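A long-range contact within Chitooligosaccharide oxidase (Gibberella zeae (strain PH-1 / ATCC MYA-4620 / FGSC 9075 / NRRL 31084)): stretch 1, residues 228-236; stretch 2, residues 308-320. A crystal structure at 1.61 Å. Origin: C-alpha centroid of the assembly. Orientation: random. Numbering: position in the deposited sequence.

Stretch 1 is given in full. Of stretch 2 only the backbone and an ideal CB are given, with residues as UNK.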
# COMPACT_ATOMS: atom_id res chain seq x y z
N ALA A 228 12.73 14.16 10.81
CA ALA A 228 13.83 13.60 11.62
C ALA A 228 13.43 12.19 12.09
O ALA A 228 12.37 12.04 12.70
CB ALA A 228 14.11 14.54 12.78
N ALA A 229 14.28 11.20 11.86
CA ALA A 229 14.07 9.80 12.27
C ALA A 229 14.13 9.76 13.78
O ALA A 229 15.13 10.21 14.37
CB ALA A 229 15.10 8.93 11.62
N PRO A 230 13.08 9.25 14.46
CA PRO A 230 13.07 9.23 15.91
C PRO A 230 14.27 8.50 16.51
O PRO A 230 14.64 7.39 16.06
CB PRO A 230 11.79 8.49 16.28
CG PRO A 230 10.90 8.62 15.06
CD PRO A 230 11.80 8.82 13.87
N GLU A 231 14.88 9.13 17.51
CA GLU A 231 15.91 8.49 18.36
C GLU A 231 15.27 7.43 19.27
O GLU A 231 15.87 6.42 19.56
CB GLU A 231 16.62 9.59 19.16
CG GLU A 231 17.62 9.07 20.16
CD GLU A 231 18.86 8.37 19.59
OE1 GLU A 231 19.10 8.47 18.37
OE2 GLU A 231 19.55 7.71 20.39
N LYS A 232 14.07 7.71 19.75
CA LYS A 232 13.32 6.86 20.69
C LYS A 232 11.92 6.65 20.13
O LYS A 232 11.12 7.61 20.05
CB LYS A 232 13.29 7.49 22.08
CG LYS A 232 14.64 7.53 22.80
CD LYS A 232 14.58 8.25 24.11
CE LYS A 232 15.92 8.31 24.83
NZ LYS A 232 16.89 9.23 24.18
N ILE A 233 11.62 5.40 19.82
CA ILE A 233 10.29 5.02 19.28
C ILE A 233 10.04 3.65 19.88
O ILE A 233 10.93 2.81 19.86
CB ILE A 233 10.20 5.09 17.74
CG1 ILE A 233 8.82 4.60 17.30
CG2 ILE A 233 11.30 4.31 17.02
CD1 ILE A 233 8.39 5.13 15.97
N THR A 234 8.87 3.47 20.46
CA THR A 234 8.55 2.28 21.24
C THR A 234 7.54 1.42 20.47
O THR A 234 6.40 1.85 20.33
CB THR A 234 8.03 2.69 22.62
OG1 THR A 234 9.01 3.52 23.25
CG2 THR A 234 7.71 1.50 23.49
N TYR A 235 7.91 0.19 20.17
CA TYR A 235 6.94 -0.79 19.62
C TYR A 235 6.31 -1.48 20.81
O TYR A 235 6.93 -1.58 21.89
CB TYR A 235 7.55 -1.74 18.61
CG TYR A 235 8.65 -2.63 19.10
CD1 TYR A 235 8.35 -3.81 19.75
CD2 TYR A 235 9.96 -2.35 18.75
CE1 TYR A 235 9.37 -4.69 20.10
CE2 TYR A 235 10.98 -3.22 19.11
CZ TYR A 235 10.68 -4.38 19.81
OH TYR A 235 11.67 -5.27 20.18
N PHE A 236 5.07 -1.91 20.64
CA PHE A 236 4.35 -2.52 21.76
C PHE A 236 3.35 -3.54 21.23
O PHE A 236 2.97 -3.53 20.07
CB PHE A 236 3.66 -1.48 22.62
CG PHE A 236 2.59 -0.65 21.96
CD1 PHE A 236 2.91 0.53 21.30
CD2 PHE A 236 1.27 -1.08 21.97
CE1 PHE A 236 1.92 1.28 20.68
CE2 PHE A 236 0.28 -0.33 21.35
CZ PHE A 236 0.61 0.85 20.70
N UNK A 308 9.13 -2.12 23.85
CA UNK A 308 10.59 -1.93 23.73
C UNK A 308 10.85 -0.61 23.02
O UNK A 308 10.29 -0.41 21.94
CB UNK A 308 11.25 -3.09 22.97
N UNK A 309 11.71 0.22 23.60
CA UNK A 309 12.14 1.45 22.93
C UNK A 309 13.38 1.16 22.10
O UNK A 309 14.41 0.66 22.67
CB UNK A 309 12.42 2.56 23.94
N UNK A 310 13.34 1.58 20.86
CA UNK A 310 14.44 1.46 19.87
C UNK A 310 14.56 2.80 19.14
O UNK A 310 13.87 3.75 19.51
CB UNK A 310 14.19 0.32 18.88
N UNK A 311 15.45 2.89 18.17
CA UNK A 311 15.51 4.04 17.25
C UNK A 311 14.79 3.64 15.98
O UNK A 311 14.33 2.48 15.83
CB UNK A 311 16.95 4.46 16.96
N UNK A 312 14.61 4.59 15.10
CA UNK A 312 13.84 4.39 13.86
C UNK A 312 14.33 3.16 13.09
O UNK A 312 13.53 2.32 12.63
CB UNK A 312 13.94 5.63 12.97
N UNK A 313 15.64 3.03 12.85
CA UNK A 313 16.14 1.91 12.04
C UNK A 313 15.90 0.60 12.79
O UNK A 313 15.61 -0.41 12.14
CB UNK A 313 17.63 2.08 11.72
N UNK A 314 15.99 0.60 14.12
CA UNK A 314 15.62 -0.54 14.99
C UNK A 314 14.14 -0.94 14.85
O UNK A 314 13.84 -2.15 14.81
CB UNK A 314 15.91 -0.19 16.45
N UNK A 315 13.28 0.05 14.73
CA UNK A 315 11.83 -0.16 14.55
C UNK A 315 11.62 -0.78 13.17
O UNK A 315 10.87 -1.78 13.08
CB UNK A 315 11.05 1.15 14.69
N UNK A 316 12.20 -0.22 12.10
CA UNK A 316 12.10 -0.77 10.73
C UNK A 316 12.58 -2.23 10.72
O UNK A 316 11.95 -3.10 10.11
CB UNK A 316 12.92 0.07 9.75
N UNK A 317 13.67 -2.50 11.43
CA UNK A 317 14.25 -3.85 11.42
C UNK A 317 13.28 -4.78 12.16
O UNK A 317 13.10 -5.91 11.73
CB UNK A 317 15.64 -3.87 12.07
N UNK A 318 12.73 -4.34 13.29
CA UNK A 318 11.86 -5.19 14.13
C UNK A 318 10.66 -5.64 13.30
O UNK A 318 10.34 -6.81 13.31
CB UNK A 318 11.40 -4.44 15.38
N UNK A 319 10.03 -4.72 12.58
CA UNK A 319 8.78 -5.03 11.83
C UNK A 319 9.08 -5.72 10.50
O UNK A 319 8.10 -6.20 9.87
CB UNK A 319 7.98 -3.75 11.57
N UNK A 320 10.32 -5.80 10.05
CA UNK A 320 10.68 -6.52 8.81
C UNK A 320 10.51 -8.02 9.06
O UNK A 320 10.16 -8.74 8.11
CB UNK A 320 12.11 -6.20 8.37

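Positions 308 to 310 run antiparallel to strand 233-236, and the chain then turns into a helix whose axis lies 8.6 Å from that strand at its closest. At position 308 the backbone pairs with Tyr235 through two hydrogen bonds, Tyr235 N to 308 O and 308 N to Tyr235 O, both 3.0 Å. The ideal CB lies 3.5 Å from Tyr235 CZ, over the ring, so a compact or beta-branched side chain would suit the tight spot. The residue is Thr308, whose CB makes a CH-pi contact, 3.9 Å from the ring centroid of Tyr235.

Position 309 projects from the other face of the sheet, its CB 3.6 Å from Thr234 OG1. A small polar group such as Ser or Thr could reach that hydroxyl, while an aliphatic one could pack near Lys232. Thr309 does both: its OG1 is hydrogen-bonded to Thr234 OG1 at 2.7 Å, and its CG2 lies 3.8 Å from Lys232 CB.

Position 310 returns to the Ile233 and Tyr235 face, where extended angles and apolar neighbors favor a beta-branched or other aliphatic residue. Val310 sets CG1 4.0 Å from Tyr235 CE2 and CG2 4.3 Å from Ile233 CG2, while its backbone N and O bond to Ile233 O (2.9 Å) and N (2.8 Å).

Position 311 directly precedes the helix, with phi/psi of -98/173°, suiting Asp, Ser, Thr or Asn as a cap. CB leaves sideways, the ideal CB 3.4 Å from Glu231 O and 3.8 Å from Pro230 O. OD1 of Asp311 accepts from 314 N at 2.9 Å, a capping bond; two waters link its OD2, weakly, to the carboxylate of Glu231.

At 312 the CB points toward stretch 1, 3.7 Å from Ala229 CB, and backbone N donates to Pro230 O (3.0 Å). A large apolar side chain could exploit Ala229, Pro230 and Ile233. Trp312 packs its CB 3.9 Å from Pro230 CD and offers its ring edge to Ile233, CZ3 to CD1 4.2 Å.

At 313, 314, 316, 317 and 320 no atom of stretch 1 lies within 5.5 Å of the ideal CB, so many side chains would suit; they hold Met313, Gly314, Val316, Thr317 and Ala320.

Position 315 faces Ile233 CG2, 3.9 Å from the ideal CB, and calls for an aliphatic residue. Leu315 brings CD2 to 3.7 Å from Tyr235 CB, near the plane at the ring edge.

At 318 the CB points toward Tyr235, 3.9 Å from CE2; a flat or long side chain could cover the ring. His318 stacks face-to-face, centroids 3.5 Å apart and planes at 8°, on the face opposite Thr308.

Position 319 starts sideways, so a long apolar group could bend back; Phe319 places CZ 4.0 Å from Tyr235 CB.

Stretch 2 (308-320) TTVDWMGLVTHFA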
# COMPACT_ATOMS: atom_id res chain seq x y z
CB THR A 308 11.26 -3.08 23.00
OG1 THR A 308 10.96 -4.32 23.65
CG2 THR A 308 12.75 -2.87 22.93
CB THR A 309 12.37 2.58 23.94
OG1 THR A 309 11.19 2.73 24.72
CG2 THR A 309 12.70 3.89 23.27
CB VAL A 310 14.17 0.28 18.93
CG1 VAL A 310 14.23 -1.04 19.66
CG2 VAL A 310 12.83 0.42 18.22
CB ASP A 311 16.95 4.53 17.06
CG ASP A 311 17.87 3.55 16.37
OD1 ASP A 311 17.38 2.76 15.50
OD2 ASP A 311 19.07 3.58 16.70
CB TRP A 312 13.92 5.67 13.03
CG TRP A 312 13.23 5.52 11.72
CD1 TRP A 312 13.77 5.42 10.48
CD2 TRP A 312 11.81 5.37 11.56
NE1 TRP A 312 12.79 5.24 9.55
CE2 TRP A 312 11.58 5.24 10.18
CE3 TRP A 312 10.74 5.32 12.46
CZ2 TRP A 312 10.30 5.10 9.65
CZ3 TRP A 312 9.48 5.22 11.94
CH2 TRP A 312 9.27 5.11 10.56
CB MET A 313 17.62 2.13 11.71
CG MET A 313 18.12 1.28 10.63
SD MET A 313 17.41 1.72 9.01
CE MET A 313 16.77 0.10 8.61
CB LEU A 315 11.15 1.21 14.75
CG LEU A 315 9.63 1.26 14.89
CD1 LEU A 315 8.96 0.94 13.60
CD2 LEU A 315 9.11 0.47 16.05
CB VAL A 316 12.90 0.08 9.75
CG1 VAL A 316 13.05 -0.59 8.38
CG2 VAL A 316 12.34 1.48 9.68
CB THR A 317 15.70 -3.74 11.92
OG1 THR A 317 15.71 -3.24 13.26
CG2 THR A 317 16.53 -2.87 11.03
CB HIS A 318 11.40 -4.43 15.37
CG HIS A 318 10.30 -5.11 16.09
ND1 HIS A 318 10.51 -6.31 16.76
CD2 HIS A 318 8.99 -4.79 16.25
CE1 HIS A 318 9.37 -6.68 17.33
NE2 HIS A 318 8.42 -5.77 17.04
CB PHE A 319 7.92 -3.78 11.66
CG PHE A 319 7.15 -3.38 12.88
CD1 PHE A 319 6.15 -4.21 13.39
CD2 PHE A 319 7.40 -2.19 13.55
CE1 PHE A 319 5.45 -3.86 14.53
CE2 PHE A 319 6.68 -1.84 14.67
CZ PHE A 319 5.70 -2.67 15.16
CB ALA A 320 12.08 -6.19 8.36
O HOH W 1 20.58 6.51 17.12
O HOH W 2 19.41 5.13 19.71
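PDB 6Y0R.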